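Local coordinates for FBP protein (PDB 5OEZ) that probably hydrolyses fructose 1,6-bisphosphate to fructose 6-phosphate and phosphate, a magnesium-dependent step of gluconeogenesis, and works as a homotetramer, at residues 165-170 with 286-291; 157-163 with 305-311; 39-43 with 171-177. One frame throughout, in Å; residues are numbered along the deposited sequence.

Contact 1 of 3, residues 165-170 with 286-291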
loop_
_atom_site.group_PDB
_atom_site.type_symbol
_atom_site.label_atom_id
_atom_site.label_comp_id
_atom_site.label_asym_id
_atom_site.label_seq_id
_atom_site.Cartn_x
_atom_site.Cartn_y
_atom_site.Cartn_z
ATOM N N MET C 165 -7.008 -27.441 -24.477
ATOM C CA MET C 165 -6.944 -26.507 -23.363
ATOM C C MET C 165 -7.688 -25.222 -23.755
ATOM O O MET C 165 -7.408 -24.636 -24.789
ATOM C CB MET C 165 -5.468 -26.226 -23.011
ATOM C CG MET C 165 -5.184 -25.722 -21.605
ATOM S SD MET C 165 -3.454 -25.228 -21.311
ATOM C CE MET C 165 -2.570 -26.437 -22.284
ATOM N N VAL C 166 -8.633 -24.798 -22.926
ATOM C CA VAL C 166 -9.402 -23.574 -23.215
ATOM C C VAL C 166 -8.759 -22.280 -22.687
ATOM O O VAL C 166 -9.022 -21.220 -23.233
ATOM C CB VAL C 166 -10.856 -23.631 -22.739
ATOM C CG1 VAL C 166 -11.541 -24.873 -23.281
ATOM C CG2 VAL C 166 -10.924 -23.565 -21.231
ATOM N N SER C 167 -7.903 -22.366 -21.665
ATOM C CA SER C 167 -7.230 -21.172 -21.156
ATOM C C SER C 167 -5.962 -21.498 -20.396
ATOM O O SER C 167 -5.776 -22.604 -19.907
ATOM C CB SER C 167 -8.190 -20.382 -20.259
ATOM O OG SER C 167 -7.575 -19.216 -19.763
ATOM N N ALA C 168 -5.059 -20.538 -20.366
ATOM C CA ALA C 168 -3.814 -20.666 -19.629
ATOM C C ALA C 168 -3.319 -19.299 -19.195
ATOM O O ALA C 168 -3.584 -18.311 -19.855
ATOM C CB ALA C 168 -2.752 -21.342 -20.494
ATOM N N GLY C 169 -2.542 -19.255 -18.125
ATOM C CA GLY C 169 -1.905 -18.016 -17.736
ATOM C C GLY C 169 -0.796 -18.209 -16.733
ATOM O O GLY C 169 -0.610 -19.309 -16.209
ATOM N N TYR C 170 -0.086 -17.121 -16.433
ATOM C CA TYR C 170 0.843 -17.107 -15.316
ATOM C C TYR C 170 0.859 -15.753 -14.613
ATOM O O TYR C 170 0.372 -14.767 -15.138
ATOM C CB TYR C 170 2.244 -17.510 -15.764
ATOM C CG TYR C 170 2.904 -16.558 -16.721
ATOM C CD1 TYR C 170 3.494 -15.366 -16.275
ATOM C CD2 TYR C 170 2.950 -16.840 -18.069
ATOM C CE1 TYR C 170 4.097 -14.494 -17.172
ATOM C CE2 TYR C 170 3.534 -15.971 -18.970
ATOM C CZ TYR C 170 4.104 -14.799 -18.517
ATOM O OH TYR C 170 4.687 -13.927 -19.397
ATOM N N ALA C 286 2.680 -27.472 -20.712
ATOM C CA ALA C 286 1.517 -27.258 -21.612
ATOM C C ALA C 286 0.855 -25.867 -21.471
ATOM O O ALA C 286 0.617 -25.207 -22.473
ATOM C CB ALA C 286 0.485 -28.372 -21.451
ATOM N N PRO C 287 0.583 -25.404 -20.244
ATOM C CA PRO C 287 0.131 -23.993 -20.107
ATOM C C PRO C 287 1.079 -22.935 -20.721
ATOM O O PRO C 287 0.632 -22.086 -21.482
ATOM C CB PRO C 287 0.055 -23.799 -18.599
ATOM C CG PRO C 287 -0.179 -25.170 -18.059
ATOM C CD PRO C 287 0.609 -26.080 -18.935
ATOM N N MET C 288 2.369 -23.017 -20.417
ATOM C CA MET C 288 3.349 -22.136 -21.040
ATOM C C MET C 288 3.407 -22.282 -22.556
ATOM O O MET C 288 3.578 -21.294 -23.269
ATOM C CB MET C 288 4.745 -22.347 -20.441
ATOM C CG MET C 288 4.961 -21.831 -19.016
ATOM S SD MET C 288 4.469 -20.120 -18.601
ATOM C CE MET C 288 4.430 -19.218 -20.149
ATOM N N ALA C 289 3.302 -23.514 -23.054
ATOM C CA ALA C 289 3.287 -23.730 -24.497
ATOM C C ALA C 289 2.115 -23.001 -25.172
ATOM O O ALA C 289 2.282 -22.437 -26.250
ATOM C CB ALA C 289 3.245 -25.220 -24.808
ATOM N N MET C 290 0.930 -23.050 -24.561
ATOM C CA MET C 290 -0.258 -22.378 -25.128
ATOM C C MET C 290 -0.050 -20.873 -25.177
ATOM O O MET C 290 -0.393 -20.232 -26.151
ATOM C CB MET C 290 -1.531 -22.690 -24.330
ATOM C CG MET C 290 -2.808 -22.295 -25.066
ATOM S SD MET C 290 -4.293 -22.501 -24.062
ATOM C CE MET C 290 -5.526 -21.722 -25.112
ATOM N N ILE C 291 0.541 -20.312 -24.134
ATOM C CA ILE C 291 0.827 -18.880 -24.116
ATOM C C ILE C 291 1.825 -18.488 -25.204
ATOM O O ILE C 291 1.566 -17.568 -25.969
ATOM C CB ILE C 291 1.330 -18.445 -22.735
ATOM C CG1 ILE C 291 0.180 -18.546 -21.720
ATOM C CG2 ILE C 291 1.843 -17.016 -22.773
ATOM C CD1 ILE C 291 0.660 -18.786 -20.306
#
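Strand 167-170 and helix 286-291 cross almost at right angles, with 97° between their directions and 7.2 Å between their axes. The backbones come nearest at Ala168 and Pro287, whose CA atoms lie 5.2 Å apart. No hydrogen bond joins the segments. This is a buried interdomain contact: a helix of the C-terminal domain packs across a strand of the large N-terminal-domain sheet. Small residues let the helix come close: Ala168 CB is 3.6 Å from Pro287 O, and Gly169 CA is 3.7 Å from Ile291 CD1. Met290 is extended, its CE 3.5 Å from Met165 O and its SD 4.1 Å from Ala168 CB. Met165 CE reaches Ala286 O at 3.4 Å. At the far end, Met288 SD is 4.7 Å from the centre of the Tyr170 ring, an oblique Met-aromatic contact. Val166 and Ser167 form a classic beta bulge facing Val138 of strand 132-140. Helix 252-262 packs alongside: Ile256 touches Met288, Leu260 touches Ile291 and Tyr170, and His257 hydrogen-bonds Tyr170 OH.

Contact 2 of 3, residues 157-163 with 305-311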
loop_
_atom_site.group_PDB
_atom_site.type_symbol
_atom_site.label_atom_id
_atom_site.label_comp_id
_atom_site.label_asym_id
_atom_site.label_seq_id
_atom_site.Cartn_x
_atom_site.Cartn_y
_atom_site.Cartn_z
ATOM N N ILE C 157 -8.496 -37.251 -17.857
ATOM C CA ILE C 157 -7.256 -36.592 -18.280
ATOM C C ILE C 157 -6.458 -37.379 -19.325
ATOM O O ILE C 157 -5.834 -36.769 -20.205
ATOM C CB ILE C 157 -6.430 -36.217 -17.020
ATOM C CG1 ILE C 157 -6.965 -34.937 -16.416
ATOM C CG2 ILE C 157 -4.951 -36.124 -17.288
ATOM C CD1 ILE C 157 -6.760 -33.728 -17.282
ATOM N N ARG C 158 -6.517 -38.710 -19.269
ATOM C CA ARG C 158 -5.946 -39.565 -20.323
ATOM C C ARG C 158 -6.554 -39.362 -21.724
ATOM O O ARG C 158 -5.917 -39.678 -22.721
ATOM C CB ARG C 158 -6.034 -41.049 -19.941
ATOM C CG ARG C 158 -4.920 -41.489 -18.968
ATOM C CD ARG C 158 -5.490 -42.584 -18.059
ATOM N NE ARG C 158 -4.704 -43.068 -16.916
ATOM C CZ ARG C 158 -5.201 -43.776 -15.893
ATOM N NH1 ARG C 158 -6.486 -44.136 -15.826
ATOM N NH2 ARG C 158 -4.388 -44.138 -14.901
ATOM N N MET C 159 -7.788 -38.867 -21.798
ATOM C CA MET C 159 -8.429 -38.543 -23.080
ATOM C C MET C 159 -8.068 -37.152 -23.637
ATOM O O MET C 159 -8.371 -36.873 -24.794
ATOM C CB MET C 159 -9.955 -38.652 -22.946
ATOM C CG MET C 159 -10.460 -40.046 -22.594
ATOM S SD MET C 159 -12.241 -40.246 -22.869
ATOM C CE MET C 159 -12.878 -38.792 -22.051
ATOM N N LEU C 160 -7.421 -36.299 -22.840
ATOM C CA LEU C 160 -7.167 -34.903 -23.228
ATOM C C LEU C 160 -5.767 -34.654 -23.777
ATOM O O LEU C 160 -4.851 -35.453 -23.563
ATOM C CB LEU C 160 -7.421 -33.981 -22.031
ATOM C CG LEU C 160 -8.861 -33.993 -21.497
ATOM C CD1 LEU C 160 -8.945 -33.201 -20.204
ATOM C CD2 LEU C 160 -9.855 -33.458 -22.525
ATOM N N LYS C 161 -5.627 -33.552 -24.509
ATOM C CA LYS C 161 -4.320 -33.043 -24.954
ATOM C C LYS C 161 -4.256 -31.545 -24.705
ATOM O O LYS C 161 -5.282 -30.899 -24.471
ATOM C CB LYS C 161 -4.092 -33.297 -26.446
ATOM C CG LYS C 161 -3.875 -34.752 -26.842
ATOM C CD LYS C 161 -3.378 -34.839 -28.288
ATOM C CE LYS C 161 -2.921 -36.259 -28.707
ATOM N NZ LYS C 161 -3.289 -36.747 -30.069
ATOM N N GLY C 162 -3.049 -30.992 -24.782
ATOM C CA GLY C 162 -2.850 -29.553 -24.697
ATOM C C GLY C 162 -3.649 -28.750 -25.713
ATOM O O GLY C 162 -4.038 -27.620 -25.436
ATOM N N THR C 163 -3.915 -29.343 -26.878
ATOM C CA THR C 163 -4.692 -28.698 -27.936
ATOM C C THR C 163 -6.169 -28.492 -27.575
ATOM O O THR C 163 -6.830 -27.691 -28.223
ATOM C CB THR C 163 -4.591 -29.476 -29.279
ATOM O OG1 THR C 163 -4.866 -30.861 -29.052
ATOM C CG2 THR C 163 -3.191 -29.344 -29.877
ATOM N N ARG C 305 5.368 -30.477 -31.137
ATOM C CA ARG C 305 4.662 -29.548 -30.270
ATOM C C ARG C 305 4.322 -30.178 -28.934
ATOM O O ARG C 305 3.783 -31.277 -28.889
ATOM C CB ARG C 305 3.359 -29.078 -30.943
ATOM C CG ARG C 305 3.562 -28.179 -32.161
ATOM C CD ARG C 305 2.261 -27.988 -32.916
ATOM N NE ARG C 305 1.301 -27.200 -32.142
ATOM C CZ ARG C 305 -0.029 -27.279 -32.227
ATOM N NH1 ARG C 305 -0.642 -28.131 -33.045
ATOM N NH2 ARG C 305 -0.775 -26.496 -31.464
ATOM N N ILE C 306 4.619 -29.453 -27.856
ATOM C CA ILE C 306 4.200 -29.830 -26.505
ATOM C C ILE C 306 2.686 -30.089 -26.451
ATOM O O ILE C 306 2.244 -31.065 -25.838
ATOM C CB ILE C 306 4.537 -28.715 -25.475
ATOM C CG1 ILE C 306 6.053 -28.504 -25.328
ATOM C CG2 ILE C 306 3.943 -29.010 -24.098
ATOM C CD1 ILE C 306 6.821 -29.680 -24.767
ATOM N N LEU C 307 1.906 -29.208 -27.081
ATOM C CA LEU C 307 0.443 -29.288 -27.050
ATOM C C LEU C 307 -0.129 -30.522 -27.722
ATOM O O LEU C 307 -1.232 -30.947 -27.372
ATOM C CB LEU C 307 -0.191 -28.030 -27.649
ATOM C CG LEU C 307 0.075 -26.715 -26.895
ATOM C CD1 LEU C 307 -0.657 -25.565 -27.572
ATOM C CD2 LEU C 307 -0.322 -26.807 -25.427
ATOM N N GLU C 308 0.620 -31.117 -28.643
ATOM C CA GLU C 308 0.201 -32.377 -29.304
ATOM C C GLU C 308 0.542 -33.664 -28.526
ATOM O O GLU C 308 0.132 -34.732 -28.950
ATOM C CB GLU C 308 0.786 -32.481 -30.720
ATOM C CG GLU C 308 0.155 -31.544 -31.744
ATOM C CD GLU C 308 0.825 -31.601 -33.121
ATOM O OE1 GLU C 308 1.773 -32.399 -33.313
ATOM O OE2 GLU C 308 0.410 -30.836 -34.022
ATOM N N GLN C 309 1.259 -33.581 -27.406
ATOM C CA GLN C 309 1.600 -34.791 -26.638
ATOM C C GLN C 309 0.393 -35.338 -25.893
ATOM O O GLN C 309 -0.406 -34.574 -25.349
ATOM C CB GLN C 309 2.715 -34.525 -25.636
ATOM C CG GLN C 309 4.048 -34.161 -26.272
ATOM C CD GLN C 309 5.095 -33.763 -25.240
ATOM O OE1 GLN C 309 4.960 -34.062 -24.049
ATOM N NE2 GLN C 309 6.162 -33.107 -25.694
ATOM N N SER C 310 0.274 -36.663 -25.867
ATOM C CA SER C 310 -0.770 -37.332 -25.085
ATOM C C SER C 310 -0.432 -37.300 -23.596
ATOM O O SER C 310 0.735 -37.429 -23.215
ATOM C CB SER C 310 -0.931 -38.788 -25.523
ATOM O OG SER C 310 -1.384 -38.874 -26.851
ATOM N N ILE C 311 -1.455 -37.113 -22.770
ATOM C CA ILE C 311 -1.322 -37.242 -21.334
ATOM C C ILE C 311 -1.603 -38.697 -20.960
ATOM O O ILE C 311 -2.735 -39.173 -21.061
ATOM C CB ILE C 311 -2.245 -36.251 -20.575
ATOM C CG1 ILE C 311 -1.750 -34.816 -20.772
ATOM C CG2 ILE C 311 -2.288 -36.578 -19.084
ATOM C CD1 ILE C 311 -2.664 -33.951 -21.609
#
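This is a partly buried contact between the chain leaving helix 150-158, largely without regular structure, and the loop between strands 298-300 and 317-323. It joins the N-terminal and C-terminal domains and buries 499 Å². Ile311 contributes most. Its CG2 lies 3.2 Å from Ile157 CG2, a tight apolar contact, and its CD1 is 3.3 Å from Leu160 O. Ile311 O also receives a CA-H...O contact from Arg158 CA at 3.3 Å. At the other end Gly162 and Leu307 have CA atoms only 4.1 Å apart. Gly162 has no CB, and Leu307 CD2 takes up the place where one would lie. Thr163 N gives a weak hydrogen bond of 3.2 Å to Leu307 O. Between these ends lies the aliphatic part of Lys161, with its CE 3.4 Å from Glu308 O. Within the loop, Arg305 NH1 forms a salt bridge with Glu308 OE2 at 3.1 Å; its NH2 pairs with Glu293 of helix 281-294. Leu307 packs on that helix, while Ile157 touches Leu114 and Phe116 of strand 113-121.

Contact 3 of 3, residues 39-43 with 171-177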
loop_
_atom_site.group_PDB
_atom_site.type_symbol
_atom_site.label_atom_id
_atom_site.label_comp_id
_atom_site.label_asym_id
_atom_site.label_seq_id
_atom_site.Cartn_x
_atom_site.Cartn_y
_atom_site.Cartn_z
ATOM N N VAL C 39 -3.701 -14.812 -6.464
ATOM C CA VAL C 39 -2.463 -14.141 -6.851
ATOM C C VAL C 39 -2.151 -12.980 -5.908
ATOM O O VAL C 39 -0.996 -12.801 -5.513
ATOM C CB VAL C 39 -2.492 -13.717 -8.331
ATOM C CG1 VAL C 39 -1.307 -12.832 -8.696
ATOM C CG2 VAL C 39 -2.447 -14.962 -9.222
ATOM N N LYS C 40 -3.176 -12.228 -5.530
ATOM C CA LYS C 40 -2.984 -11.082 -4.643
ATOM C C LYS C 40 -2.600 -11.498 -3.239
ATOM O O LYS C 40 -1.797 -10.825 -2.591
ATOM C CB LYS C 40 -4.231 -10.207 -4.626
ATOM C CG LYS C 40 -4.418 -9.499 -5.948
ATOM C CD LYS C 40 -5.566 -8.519 -5.974
ATOM C CE LYS C 40 -6.906 -9.201 -5.839
ATOM N NZ LYS C 40 -7.908 -8.156 -5.506
ATOM N N VAL C 41 -3.193 -12.587 -2.763
ATOM C CA VAL C 41 -2.860 -13.127 -1.456
ATOM C C VAL C 41 -1.406 -13.601 -1.423
ATOM O O VAL C 41 -0.682 -13.347 -0.459
ATOM C CB VAL C 41 -3.829 -14.271 -1.053
ATOM C CG1 VAL C 41 -3.315 -15.037 0.165
ATOM C CG2 VAL C 41 -5.204 -13.696 -0.752
ATOM N N ILE C 42 -0.983 -14.271 -2.484
ATOM C CA ILE C 42 0.410 -14.745 -2.585
ATOM C C ILE C 42 1.399 -13.579 -2.663
ATOM O O ILE C 42 2.447 -13.615 -2.039
ATOM C CB ILE C 42 0.581 -15.689 -3.786
ATOM C CG1 ILE C 42 -0.208 -16.974 -3.530
ATOM C CG2 ILE C 42 2.052 -15.992 -4.032
ATOM C CD1 ILE C 42 -0.528 -17.756 -4.788
ATOM N N GLU C 43 1.054 -12.562 -3.442
ATOM C CA GLU C 43 1.853 -11.340 -3.527
ATOM C C GLU C 43 2.058 -10.688 -2.150
ATOM O O GLU C 43 3.177 -10.292 -1.833
ATOM C CB GLU C 43 1.183 -10.337 -4.473
ATOM C CG GLU C 43 2.115 -9.299 -5.085
ATOM C CD GLU C 43 2.467 -8.133 -4.173
ATOM O OE1 GLU C 43 1.682 -7.787 -3.253
ATOM O OE2 GLU C 43 3.539 -7.533 -4.410
ATOM N N ALA C 171 1.384 -15.753 -13.394
ATOM C CA ALA C 171 1.679 -14.544 -12.655
ATOM C C ALA C 171 3.188 -14.478 -12.366
ATOM O O ALA C 171 3.798 -15.491 -12.043
ATOM C CB ALA C 171 0.883 -14.512 -11.363
ATOM N N VAL C 172 3.772 -13.286 -12.495
ATOM C CA VAL C 172 5.167 -13.043 -12.140
ATOM C C VAL C 172 5.185 -12.086 -10.968
ATOM O O VAL C 172 4.638 -10.996 -11.064
ATOM C CB VAL C 172 5.946 -12.340 -13.254
ATOM C CG1 VAL C 172 7.444 -12.538 -13.055
ATOM C CG2 VAL C 172 5.523 -12.838 -14.599
ATOM N N TYR C 173 5.820 -12.492 -9.880
ATOM C CA TYR C 173 5.969 -11.672 -8.693
ATOM C C TYR C 173 7.384 -11.104 -8.690
ATOM O O TYR C 173 8.333 -11.766 -8.290
ATOM C CB TYR C 173 5.717 -12.511 -7.435
ATOM C CG TYR C 173 4.433 -13.317 -7.457
ATOM C CD1 TYR C 173 3.207 -12.737 -7.105
ATOM C CD2 TYR C 173 4.438 -14.670 -7.828
ATOM C CE1 TYR C 173 2.030 -13.479 -7.143
ATOM C CE2 TYR C 173 3.263 -15.415 -7.866
ATOM C CZ TYR C 173 2.059 -14.820 -7.520
ATOM O OH TYR C 173 0.894 -15.559 -7.526
ATOM N N GLY C 174 7.516 -9.889 -9.205
ATOM C CA GLY C 174 8.762 -9.124 -9.170
ATOM C C GLY C 174 8.476 -7.748 -8.599
ATOM O O GLY C 174 7.605 -7.604 -7.731
ATOM N N SER C 175 9.200 -6.731 -9.075
ATOM C CA SER C 175 9.002 -5.341 -8.582
ATOM C C SER C 175 7.615 -4.846 -8.948
ATOM O O SER C 175 7.035 -4.065 -8.222
ATOM C CB SER C 175 10.093 -4.384 -9.079
ATOM O OG SER C 175 10.498 -4.690 -10.404
ATOM N N ALA C 176 7.089 -5.332 -10.071
ATOM C CA ALA C 176 5.670 -5.291 -10.343
ATOM C C ALA C 176 5.140 -6.725 -10.294
ATOM O O ALA C 176 5.905 -7.675 -10.348
ATOM C CB ALA C 176 5.422 -4.681 -11.705
ATOM N N THR C 177 3.825 -6.859 -10.194
ATOM C CA THR C 177 3.144 -8.138 -10.273
ATOM C C THR C 177 2.362 -8.160 -11.595
ATOM O O THR C 177 1.471 -7.337 -11.791
ATOM C CB THR C 177 2.203 -8.319 -9.087
ATOM O OG1 THR C 177 2.942 -8.097 -7.883
ATOM C CG2 THR C 177 1.591 -9.713 -9.057
#
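Tyr173, Val39 and Glu43 bury the most surface here. They lie where helix 39-43 runs beside the end of strand 171-173, nearly parallel to it at 15° and 10.0 Å from it between axes. Side chains bridge this gap. Tyr173 points toward the helix and lays its ring against it. Ile42 CG2 sits over one face, 4.1 Å from the ring centre, in a CH-pi contact. Val39 O meets the ring edge, 3.5 Å from Tyr173 CE1. That oxygen already accepts the helical hydrogen bond from Glu43 N, at 2.9 Å. The ring's hydroxyl is hydrogen-bonded to Ser134 OG of the neighbouring strand 132-140.

Val39 fills the space beside the ring. Its CG1 is 3.8 Å from Ala171 CB and 4.3 Å from Thr177 CG2. Glu43 comes next to it through its aliphatic part: its CB is 4.1 Å from Tyr173 CD1 and its CG is 3.2 Å from Thr177 OG1. Glu43 OE2 makes a long, weak ion pair with Arg47.

In the turn after the strand, Ala176 O accepts a hydrogen bond from Asn129 of a neighbouring subunit. Ile42 lies close to Leu120, a manganese ligand seen in another structure of this protein; no metal is bound to this chain here. No hydrogen bond crosses between the two segments, so the contact between them rests on packing, largely round Tyr173.

Overall arrangement
Contacts 1 and 3 share strand 167-173 and lie 18 Å apart between centres. They use opposite faces of the eight-stranded sheet. Ala168 and Tyr170 point toward helix 281-294 in contact 1; Ala171 and Tyr173 point toward helix 27-47, which carries AMP-site residues, in contact 3. This fits the layered helix and sheet sandwich of class 1 FBPases. Contact 2 lies 12 Å from contact 1 and touches it, mainly through Leu307 and Ile306. Contacts 2 and 3 are 29 Å apart, on opposite sides of the chain's centre. The segments run 39-43, 157-163, 165-170, 171-177, 286-291, 305-311. Contacts 1 and 2 join the two domains; contact 3 stays within the N-terminal one.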